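Local coordinates for protein quinoline 2-oxidoreductase large subunit (Pseudomonas putida, PDB 1T3Q) that carries the molybdenum and pterin cytosine dinucleotide cofactor of a molybdenum hydroxylase that oxidises quinoline at carbon 2, at residues Gly549-Ala554 with Pro732-Gly737; Thr16-Arg21 with Leu514-Ala519; His421-Tyr426 with Gly737-Gly742. All coordinates share one frame; numbering follows the deposited sequence.

Interaction 1 (Gly549-Ala554 with Pro732-Gly737). With MCN (pterin cytosine dinucleotide), chain N.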
loop_
_atom_site.group_PDB
_atom_site.type_symbol
_atom_site.label_atom_id
_atom_site.label_comp_id
_atom_site.label_asym_id
_atom_site.label_seq_id
_atom_site.Cartn_x
_atom_site.Cartn_y
_atom_site.Cartn_z
ATOM N N GLY B 549 12.772 20.836 -12.202
ATOM C CA GLY B 549 11.421 20.547 -11.763
ATOM C C GLY B 549 10.353 21.557 -12.130
ATOM O O GLY B 549 9.348 21.202 -12.746
ATOM N N ALA B 550 10.553 22.808 -11.733
ATOM C CA ALA B 550 9.588 23.866 -12.026
ATOM C C ALA B 550 9.362 24.007 -13.529
ATOM O O ALA B 550 8.226 24.084 -13.984
ATOM C CB ALA B 550 10.076 25.190 -11.446
ATOM N N VAL B 551 10.448 24.025 -14.292
ATOM C CA VAL B 551 10.362 24.164 -15.744
ATOM C C VAL B 551 9.719 22.964 -16.422
ATOM O O VAL B 551 8.732 23.106 -17.140
ATOM C CB VAL B 551 11.759 24.399 -16.361
ATOM C CG1 VAL B 551 11.688 24.291 -17.885
ATOM C CG2 VAL B 551 12.275 25.773 -15.952
ATOM N N ILE B 552 10.286 21.783 -16.193
ATOM C CA ILE B 552 9.770 20.557 -16.783
ATOM C C ILE B 552 8.339 20.302 -16.331
ATOM O O ILE B 552 7.499 19.859 -17.117
ATOM C CB ILE B 552 10.650 19.347 -16.395
ATOM C CG1 ILE B 552 12.061 19.531 -16.963
ATOM C CG2 ILE B 552 10.032 18.065 -16.913
ATOM C CD1 ILE B 552 12.107 19.593 -18.489
ATOM N N GLY B 553 8.067 20.582 -15.061
ATOM C CA GLY B 553 6.726 20.397 -14.540
ATOM C C GLY B 553 5.770 21.351 -15.230
ATOM O O GLY B 553 4.707 20.943 -15.697
ATOM N N ALA B 554 6.147 22.626 -15.300
ATOM C CA ALA B 554 5.299 23.623 -15.948
ATOM C C ALA B 554 5.017 23.201 -17.385
ATOM O O ALA B 554 3.866 23.190 -17.830
ATOM C CB ALA B 554 5.975 24.997 -15.924
ATOM N N PRO B 732 10.511 32.684 -22.570
ATOM C CA PRO B 732 9.441 32.511 -23.553
ATOM C C PRO B 732 9.303 31.041 -23.946
ATOM O O PRO B 732 8.435 30.678 -24.736
ATOM C CB PRO B 732 9.905 33.381 -24.718
ATOM C CG PRO B 732 11.396 33.236 -24.657
ATOM C CD PRO B 732 11.684 33.346 -23.168
ATOM N N LEU B 733 10.152 30.200 -23.364
ATOM C CA LEU B 733 10.167 28.773 -23.673
ATOM C C LEU B 733 9.492 27.884 -22.632
ATOM O O LEU B 733 9.449 26.666 -22.789
ATOM C CB LEU B 733 11.613 28.315 -23.840
ATOM C CG LEU B 733 12.500 29.244 -24.671
ATOM C CD1 LEU B 733 13.886 28.637 -24.781
ATOM C CD2 LEU B 733 11.888 29.441 -26.058
ATOM N N VAL B 734 8.965 28.493 -21.578
ATOM C CA VAL B 734 8.323 27.740 -20.507
ATOM C C VAL B 734 6.998 28.411 -20.148
ATOM O O VAL B 734 6.923 29.636 -20.082
ATOM C CB VAL B 734 9.236 27.722 -19.257
ATOM C CG1 VAL B 734 8.659 26.805 -18.191
ATOM C CG2 VAL B 734 10.650 27.281 -19.648
ATOM N N PRO B 735 5.930 27.623 -19.935
ATOM C CA PRO B 735 4.666 28.275 -19.586
ATOM C C PRO B 735 4.805 29.156 -18.351
ATOM O O PRO B 735 5.526 28.820 -17.414
ATOM C CB PRO B 735 3.691 27.103 -19.386
ATOM C CG PRO B 735 4.554 25.866 -19.358
ATOM C CD PRO B 735 5.730 26.195 -20.226
ATOM N N GLY B 736 4.131 30.301 -18.371
ATOM C CA GLY B 736 4.194 31.217 -17.249
ATOM C C GLY B 736 5.510 31.965 -17.138
ATOM O O GLY B 736 5.669 32.790 -16.245
ATOM N N GLY B 737 6.456 31.680 -18.035
ATOM C CA GLY B 737 7.746 32.357 -18.000
ATOM C C GLY B 737 8.690 31.824 -16.936
ATOM O O GLY B 737 9.734 32.414 -16.650
HETATM N N1 MCN N . 10.394 27.277 -7.812
HETATM C C2 MCN N . 9.366 28.269 -7.927
HETATM N N3 MCN N . 9.526 29.095 -9.030
HETATM C C4 MCN N . 10.550 29.039 -9.969
HETATM C C5 MCN N . 11.582 28.010 -9.792
HETATM C C6 MCN N . 11.499 27.140 -8.731
HETATM O O2 MCN N . 8.484 28.356 -7.103
HETATM N N4 MCN N . 10.597 29.874 -10.985
HETATM C "C1'" MCN N . 10.226 26.292 -6.595
HETATM C C2D MCN N . 9.550 24.916 -7.039
HETATM O "O2'" MCN N . 8.704 24.400 -5.950
HETATM C "C3'" MCN N . 10.737 24.044 -7.389
HETATM C C4D MCN N . 11.799 24.420 -6.383
HETATM O O4D MCN N . 11.485 25.854 -6.010
HETATM O "O3'" MCN N . 10.363 22.626 -7.278
HETATM C "C5'" MCN N . 13.267 24.150 -6.820
HETATM O "O5'" MCN N . 13.401 24.754 -8.082
HETATM P PA MCN N . 13.881 24.014 -9.391
HETATM O O1A MCN N . 12.678 23.921 -10.279
HETATM O O2A MCN N . 15.125 24.776 -9.814
HETATM O O3A MCN N . 14.505 22.533 -9.134
HETATM P PB MCN N . 13.799 21.135 -8.803
HETATM O O1B MCN N . 14.119 20.209 -9.931
HETATM O O2B MCN N . 12.352 21.324 -8.450
HETATM O O3B MCN N . 14.536 20.657 -7.461
HETATM C C10 MCN N . 15.787 20.020 -7.513
HETATM C "C9'" MCN N . 16.780 21.034 -7.048
HETATM C "C8'" MCN N . 18.132 20.283 -7.035
HETATM S "S8'" MCN N . 18.694 19.696 -8.627
HETATM C "C7'" MCN N . 18.904 20.069 -5.967
HETATM S "S7'" MCN N . 20.454 19.182 -5.969
HETATM C "C6'" MCN N . 18.381 20.568 -4.578
HETATM C C7 MCN N . 17.449 21.739 -4.745
HETATM O "O9'" MCN N . 16.400 21.435 -5.650
HETATM N "N5'" MCN N . 17.852 19.326 -3.877
HETATM C C4A MCN N . 17.011 19.760 -2.777
HETATM N "N8'" MCN N . 16.831 22.109 -3.427
HETATM C C4B MCN N . 16.551 21.061 -2.501
HETATM N "N1'" MCN N . 15.726 21.442 -1.413
HETATM C "C2'" MCN N . 15.375 20.430 -0.585
HETATM N "N2'" MCN N . 14.601 20.744 0.476
HETATM N "N3'" MCN N . 15.752 19.118 -0.790
HETATM C "C4'" MCN N . 16.575 18.653 -1.882
HETATM O "O4'" MCN N . 16.860 17.485 -1.991
#

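Interaction 2 (Thr16-Arg21 with Leu514-Ala519)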
loop_
_atom_site.group_PDB
_atom_site.type_symbol
_atom_site.label_atom_id
_atom_site.label_comp_id
_atom_site.label_asym_id
_atom_site.label_seq_id
_atom_site.Cartn_x
_atom_site.Cartn_y
_atom_site.Cartn_z
ATOM N N THR B 16 2.159 33.610 -6.174
ATOM C CA THR B 16 1.731 33.812 -4.795
ATOM C C THR B 16 2.356 32.771 -3.873
ATOM O O THR B 16 2.569 31.620 -4.269
ATOM C CB THR B 16 0.193 33.751 -4.672
ATOM O OG1 THR B 16 -0.271 32.422 -4.935
ATOM C CG2 THR B 16 -0.448 34.715 -5.664
ATOM N N SER B 17 2.659 33.187 -2.647
ATOM C CA SER B 17 3.281 32.298 -1.671
ATOM C C SER B 17 2.285 31.421 -0.923
ATOM O O SER B 17 2.071 31.587 0.276
ATOM C CB SER B 17 4.112 33.115 -0.683
ATOM O OG SER B 17 5.222 33.704 -1.335
ATOM N N VAL B 18 1.687 30.478 -1.643
ATOM C CA VAL B 18 0.730 29.544 -1.063
ATOM C C VAL B 18 1.447 28.685 -0.015
ATOM O O VAL B 18 2.572 28.231 -0.243
ATOM C CB VAL B 18 0.135 28.622 -2.169
ATOM C CG1 VAL B 18 -0.672 27.492 -1.552
ATOM C CG2 VAL B 18 -0.733 29.444 -3.110
ATOM N N LEU B 19 0.811 28.484 1.138
ATOM C CA LEU B 19 1.408 27.665 2.190
ATOM C C LEU B 19 1.483 26.220 1.704
ATOM O O LEU B 19 0.570 25.732 1.039
ATOM C CB LEU B 19 0.582 27.756 3.478
ATOM C CG LEU B 19 0.534 29.164 4.087
ATOM C CD1 LEU B 19 -0.216 29.128 5.409
ATOM C CD2 LEU B 19 1.955 29.685 4.296
ATOM N N ARG B 20 2.568 25.536 2.048
ATOM C CA ARG B 20 2.768 24.162 1.597
ATOM C C ARG B 20 1.775 23.149 2.145
ATOM O O ARG B 20 1.591 23.027 3.352
ATOM C CB ARG B 20 4.197 23.709 1.917
ATOM C CG ARG B 20 5.272 24.662 1.409
ATOM C CD ARG B 20 6.595 23.934 1.224
ATOM N NE ARG B 20 6.823 22.980 2.307
ATOM C CZ ARG B 20 7.722 22.006 2.267
ATOM N NH1 ARG B 20 7.850 21.180 3.298
ATOM N NH2 ARG B 20 8.492 21.861 1.195
ATOM N N ARG B 21 1.143 22.399 1.250
ATOM C CA ARG B 21 0.184 21.401 1.684
ATOM C C ARG B 21 0.859 20.205 2.359
ATOM O O ARG B 21 0.237 19.514 3.163
ATOM C CB ARG B 21 -0.681 20.941 0.502
ATOM C CG ARG B 21 0.084 20.548 -0.742
ATOM C CD ARG B 21 -0.866 20.322 -1.919
ATOM N NE ARG B 21 -1.626 21.527 -2.263
ATOM C CZ ARG B 21 -2.499 21.598 -3.267
ATOM N NH1 ARG B 21 -3.149 22.729 -3.508
ATOM N NH2 ARG B 21 -2.721 20.539 -4.033
ATOM N N LEU B 514 3.448 22.555 -8.140
ATOM C CA LEU B 514 2.923 21.982 -9.372
ATOM C C LEU B 514 1.405 22.162 -9.410
ATOM O O LEU B 514 0.813 22.287 -10.479
ATOM C CB LEU B 514 3.295 20.493 -9.490
ATOM C CG LEU B 514 4.797 20.195 -9.613
ATOM C CD1 LEU B 514 5.011 18.686 -9.768
ATOM C CD2 LEU B 514 5.386 20.945 -10.810
ATOM N N ALA B 515 0.774 22.182 -8.237
ATOM C CA ALA B 515 -0.670 22.363 -8.168
ATOM C C ALA B 515 -1.003 23.787 -8.597
ATOM O O ALA B 515 -2.015 24.021 -9.255
ATOM C CB ALA B 515 -1.177 22.112 -6.742
ATOM N N GLN B 516 -0.154 24.732 -8.195
ATOM C CA GLN B 516 -0.339 26.137 -8.540
ATOM C C GLN B 516 -0.298 26.310 -10.055
ATOM O O GLN B 516 -1.065 27.087 -10.626
ATOM C CB GLN B 516 0.754 26.990 -7.888
ATOM C CG GLN B 516 0.613 27.118 -6.374
ATOM C CD GLN B 516 1.705 27.971 -5.759
ATOM O OE1 GLN B 516 2.680 27.456 -5.220
ATOM N NE2 GLN B 516 1.552 29.291 -5.852
ATOM N N ILE B 517 0.598 25.575 -10.705
ATOM C CA ILE B 517 0.732 25.638 -12.157
ATOM C C ILE B 517 -0.510 25.066 -12.838
ATOM O O ILE B 517 -1.081 25.691 -13.731
ATOM C CB ILE B 517 1.970 24.835 -12.646
ATOM C CG1 ILE B 517 3.257 25.504 -12.153
ATOM C CG2 ILE B 517 1.960 24.738 -14.175
ATOM C CD1 ILE B 517 4.514 24.695 -12.423
ATOM N N ALA B 518 -0.930 23.878 -12.410
ATOM C CA ALA B 518 -2.092 23.231 -13.004
ATOM C C ALA B 518 -3.361 24.056 -12.820
ATOM O O ALA B 518 -4.199 24.138 -13.721
ATOM C CB ALA B 518 -2.280 21.838 -12.404
ATOM N N ALA B 519 -3.500 24.655 -11.644
ATOM C CA ALA B 519 -4.661 25.476 -11.327
ATOM C C ALA B 519 -4.780 26.634 -12.318
ATOM O O ALA B 519 -5.860 26.906 -12.849
ATOM C CB ALA B 519 -4.537 26.016 -9.913
#

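Interaction 3 (His421-Tyr426 with Gly737-Gly742). With MCN (pterin cytosine dinucleotide), chain N.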
loop_
_atom_site.group_PDB
_atom_site.type_symbol
_atom_site.label_atom_id
_atom_site.label_comp_id
_atom_site.label_asym_id
_atom_site.label_seq_id
_atom_site.Cartn_x
_atom_site.Cartn_y
_atom_site.Cartn_z
ATOM N N HIS B 421 23.235 33.838 -24.909
ATOM C CA HIS B 421 22.453 34.521 -23.885
ATOM C C HIS B 421 21.299 35.218 -24.606
ATOM O O HIS B 421 21.526 35.984 -25.547
ATOM C CB HIS B 421 23.315 35.557 -23.155
ATOM C CG HIS B 421 24.580 35.002 -22.574
ATOM N ND1 HIS B 421 25.689 34.715 -23.340
ATOM C CD2 HIS B 421 24.917 34.697 -21.299
ATOM C CE1 HIS B 421 26.656 34.262 -22.560
ATOM N NE2 HIS B 421 26.212 34.241 -21.317
ATOM N N ARG B 422 20.067 34.961 -24.170
ATOM C CA ARG B 422 18.896 35.548 -24.817
ATOM C C ARG B 422 18.079 36.526 -23.973
ATOM O O ARG B 422 17.583 37.526 -24.489
ATOM C CB ARG B 422 17.997 34.427 -25.351
ATOM C CG ARG B 422 18.701 33.562 -26.397
ATOM C CD ARG B 422 17.789 32.514 -27.010
ATOM N NE ARG B 422 18.526 31.685 -27.963
ATOM C CZ ARG B 422 18.928 32.097 -29.162
ATOM N NH1 ARG B 422 19.599 31.273 -29.952
ATOM N NH2 ARG B 422 18.642 33.324 -29.583
ATOM N N GLU B 423 17.919 36.238 -22.686
ATOM C CA GLU B 423 17.176 37.142 -21.813
ATOM C C GLU B 423 17.586 36.915 -20.363
ATOM O O GLU B 423 17.446 35.811 -19.829
ATOM C CB GLU B 423 15.655 36.955 -21.979
ATOM C CG GLU B 423 15.027 35.776 -21.218
ATOM C CD GLU B 423 15.258 34.426 -21.881
ATOM O OE1 GLU B 423 15.391 33.425 -21.144
ATOM O OE2 GLU B 423 15.288 34.354 -23.131
ATOM N N GLY B 424 18.113 37.964 -19.742
ATOM C CA GLY B 424 18.550 37.878 -18.357
ATOM C C GLY B 424 18.859 39.251 -17.795
ATOM O O GLY B 424 18.920 40.231 -18.541
ATOM N N THR B 425 19.071 39.324 -16.484
ATOM C CA THR B 425 19.352 40.592 -15.819
ATOM C C THR B 425 20.762 40.693 -15.244
ATOM O O THR B 425 20.942 41.124 -14.105
ATOM C CB THR B 425 18.344 40.829 -14.682
ATOM O OG1 THR B 425 18.231 39.636 -13.891
ATOM C CG2 THR B 425 16.979 41.191 -15.247
ATOM N N TYR B 426 21.764 40.322 -16.031
ATOM C CA TYR B 426 23.139 40.367 -15.555
ATOM C C TYR B 426 23.551 41.728 -15.009
ATOM O O TYR B 426 23.964 41.838 -13.856
ATOM C CB TYR B 426 24.111 39.971 -16.670
ATOM C CG TYR B 426 23.824 38.649 -17.350
ATOM C CD1 TYR B 426 23.034 37.671 -16.741
ATOM C CD2 TYR B 426 24.381 38.363 -18.595
ATOM C CE1 TYR B 426 22.809 36.442 -17.359
ATOM C CE2 TYR B 426 24.165 37.144 -19.219
ATOM C CZ TYR B 426 23.380 36.186 -18.599
ATOM O OH TYR B 426 23.181 34.973 -19.219
ATOM N N GLY B 737 6.456 31.680 -18.035
ATOM C CA GLY B 737 7.746 32.357 -18.000
ATOM C C GLY B 737 8.690 31.824 -16.936
ATOM O O GLY B 737 9.734 32.414 -16.650
ATOM N N ILE B 738 8.318 30.687 -16.362
ATOM C CA ILE B 738 9.085 30.024 -15.309
ATOM C C ILE B 738 10.489 29.535 -15.685
ATOM O O ILE B 738 10.682 28.938 -16.742
ATOM C CB ILE B 738 8.286 28.805 -14.781
ATOM C CG1 ILE B 738 7.010 29.284 -14.080
ATOM C CG2 ILE B 738 9.155 27.953 -13.850
ATOM C CD1 ILE B 738 5.951 28.204 -13.924
ATOM N N LYS B 739 11.459 29.797 -14.807
ATOM C CA LYS B 739 12.836 29.323 -14.968
ATOM C C LYS B 739 13.202 28.602 -13.663
ATOM O O LYS B 739 12.531 28.789 -12.645
ATOM C CB LYS B 739 13.807 30.478 -15.189
ATOM C CG LYS B 739 13.633 31.210 -16.507
ATOM C CD LYS B 739 14.755 32.211 -16.704
ATOM C CE LYS B 739 14.616 32.948 -18.031
ATOM N NZ LYS B 739 15.734 33.900 -18.230
ATOM N N GLY B 740 14.262 27.795 -13.682
ATOM C CA GLY B 740 14.660 27.080 -12.476
ATOM C C GLY B 740 15.620 27.862 -11.589
ATOM O O GLY B 740 16.076 28.939 -11.968
ATOM N N MET B 741 15.931 27.331 -10.404
ATOM C CA MET B 741 16.853 28.009 -9.488
ATOM C C MET B 741 17.317 27.152 -8.309
ATOM O O MET B 741 18.145 27.583 -7.511
ATOM C CB MET B 741 16.231 29.320 -8.963
ATOM C CG MET B 741 14.886 29.187 -8.234
ATOM S SD MET B 741 14.954 28.376 -6.613
ATOM C CE MET B 741 16.137 29.389 -5.764
ATOM N N GLY B 742 16.800 25.934 -8.214
ATOM C CA GLY B 742 17.174 25.054 -7.115
ATOM C C GLY B 742 18.646 25.029 -6.733
ATOM O O GLY B 742 18.986 25.067 -5.552
HETATM N N1 MCN N . 10.394 27.277 -7.812
HETATM C C2 MCN N . 9.366 28.269 -7.927
HETATM N N3 MCN N . 9.526 29.095 -9.030
HETATM C C4 MCN N . 10.550 29.039 -9.969
HETATM C C5 MCN N . 11.582 28.010 -9.792
HETATM C C6 MCN N . 11.499 27.140 -8.731
HETATM O O2 MCN N . 8.484 28.356 -7.103
HETATM N N4 MCN N . 10.597 29.874 -10.985
HETATM C "C1'" MCN N . 10.226 26.292 -6.595
HETATM C C2D MCN N . 9.550 24.916 -7.039
HETATM O "O2'" MCN N . 8.704 24.400 -5.950
HETATM C "C3'" MCN N . 10.737 24.044 -7.389
HETATM C C4D MCN N . 11.799 24.420 -6.383
HETATM O O4D MCN N . 11.485 25.854 -6.010
HETATM O "O3'" MCN N . 10.363 22.626 -7.278
HETATM C "C5'" MCN N . 13.267 24.150 -6.820
HETATM O "O5'" MCN N . 13.401 24.754 -8.082
HETATM P PA MCN N . 13.881 24.014 -9.391
HETATM O O1A MCN N . 12.678 23.921 -10.279
HETATM O O2A MCN N . 15.125 24.776 -9.814
HETATM O O3A MCN N . 14.505 22.533 -9.134
HETATM P PB MCN N . 13.799 21.135 -8.803
HETATM O O1B MCN N . 14.119 20.209 -9.931
HETATM O O2B MCN N . 12.352 21.324 -8.450
HETATM O O3B MCN N . 14.536 20.657 -7.461
HETATM C C10 MCN N . 15.787 20.020 -7.513
HETATM C "C9'" MCN N . 16.780 21.034 -7.048
HETATM C "C8'" MCN N . 18.132 20.283 -7.035
HETATM S "S8'" MCN N . 18.694 19.696 -8.627
HETATM C "C7'" MCN N . 18.904 20.069 -5.967
HETATM S "S7'" MCN N . 20.454 19.182 -5.969
HETATM C "C6'" MCN N . 18.381 20.568 -4.578
HETATM C C7 MCN N . 17.449 21.739 -4.745
HETATM O "O9'" MCN N . 16.400 21.435 -5.650
HETATM N "N5'" MCN N . 17.852 19.326 -3.877
HETATM C C4A MCN N . 17.011 19.760 -2.777
HETATM N "N8'" MCN N . 16.831 22.109 -3.427
HETATM C C4B MCN N . 16.551 21.061 -2.501
HETATM N "N1'" MCN N . 15.726 21.442 -1.413
HETATM C "C2'" MCN N . 15.375 20.430 -0.585
HETATM N "N2'" MCN N . 14.601 20.744 0.476
HETATM N "N3'" MCN N . 15.752 19.118 -0.790
HETATM C "C4'" MCN N . 16.575 18.653 -1.882
HETATM O "O4'" MCN N . 16.860 17.485 -1.991
#

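Interaction 1 (Gly549-Ala554 with Pro732-Gly737)
V551 and A554, on the first turns of helix 549-576, pack against V734 and P735 beneath a classic phosphate-binding helix N-terminus. The helix belongs to the molybdopterin cofactor-binding part of the chain, and its opening amides point into the pyrophosphate of the pterin cytosine dinucleotide. G549 N donates to O1B at 2.7 Å, and A550 N reaches O1A of the other phosphate at 2.8 Å in the straighter of the two bonds (163°). The helix start thus gives one main-chain N-H to each phosphate, and the helix dipole would probably help to stabilise their negative charge.

From the very next residue, V551, the contact is apolar and tightly buried. The side chains of V551 and V734 cross at about a right angle. Both valines hold CG1 anti to the backbone N (chi1 170° in V551), and from there CG1 of V551 meets CG2 of V734 at 3.6 Å. The other branch of V734, CG1, turns to the methyl of A554, with CB 4.0 Å away. No hydrogen bond spans the two segments, which meet through apolar packing.

The outer side is looser: P732 is exposed, L733 and G736 partly so. V734-G737 forms a type II beta turn with P735 and G736 at its corners, closed by G737 N on V734 O; G736 takes the positive phi. T668 receives the loop through further bonds to G736 and G737. Back at the tight end, the pyrrolidine ring of P735 rests against the helix backbone, with CG 3.8 Å from A554 CB and 3.2 Å from A554 O.

Interaction 2 (Thr16-Arg21 with Leu514-Ala519)
Q516 reaches out from helix 510-522 to the N-terminal loop, running past V18 in the opposite direction and meeting T16 at a slant. Its chain is extended beyond CG (chi2 -180°), which carries the terminal amide across to the loop backbone. There NE2 donates to T16 O at 3.0 Å; the bond is somewhat bent (144° at the hydrogen), with the donor 21° off the plane of the carbonyl. CG2 of V18 packs beside the amide, 3.6 Å from Q516 NE2. The same NE2 also bonds to S13 O, and Q516 OE1 receives N671 ND2, so both ends of the amide are engaged and its flip is fixed.

R21 makes a different kind of contact. Its chain bends at chi3 and lays one face of the guanidinium over the methyl of A515, NH2 being 3.5 Å from A515 CB. The charged end finds its hydrogen bonds beyond the two segments, NH1 at A526 O and NH2 at V529 O.

Glutamine and arginine thereby tie the start of the chain to a helix close to the cofactor. Strand 529-532 packs on the helix through A515 and A518, helix 672-692 touches S17 and R20, and the small subunit meets L19 and R20.

Interaction 3 (His421-Tyr426 with Gly737-Gly742)
E423 and K739 form a salt bridge behind the cofactor-binding loop G737-G742, a glycine-rich segment whose main chain wraps the cytosine and phosphate end of the pterin cytosine dinucleotide. The two side chains approach from opposite directions. K739 is fully extended beyond CG and projects its ammonium toward the 421-426 loop. E423 has CG lodged between its own backbone N and carbonyl carbon (chi1 81°) and then bends at chi2, which brings OE1 to 3.0 Å from K739 NZ. The oxygen is approached through its anti lone pair, away from the other carboxylate oxygen. E423 O also lies 3.0 Å from K739 NZ, and the ammonium makes a further hydrogen bond to L637 O, so this buried lysine sits among several oxygens, which would probably favour its charged form.

K739 works in two directions. While its side chain runs out to E423, its carbonyl oxygen faces the cofactor and accepts a hydrogen bond from N4 of the cytosine at 2.8 Å, a partner suited to the amino group of that base. The salt bridge is therefore a second-shell contact of the nucleotide site. M741, bent at chi2 and chi3, sets CG above the plane of the cytosine at its C5-C6 edge, 3.8 Å from C5, and its side chain also touches helix 672-692. G740 is held through its N-H by T467 OG1.

At the phosphate, O2A is gripped by two consecutive amides in nearly straight bonds: M741 N at 2.7 Å, and G742 N at 2.6 Å with an angle of 166°.

Interactions 2 and 3 each lie on the same side of the chain's centre as interaction 1, around the dinucleotide end of the cofactor. The centres of interactions 1 and 3 are 11 Å apart, those of 1 and 2 14 Å, and those of 2 and 3 21 Å. Interactions 1 and 3 share G737, both hold the cofactor, and along the chain interaction 3 encloses interaction 1. Interaction 2 closes before interaction 1 opens but alternates with interaction 3. Helix 549-576 stands in the middle: V551 packs on the backbone from I738 to G740, while G553 and A554 meet L514 and I517 of helix 510-522. Distant segments thus gather round one nucleotide site, some touching it, others standing behind.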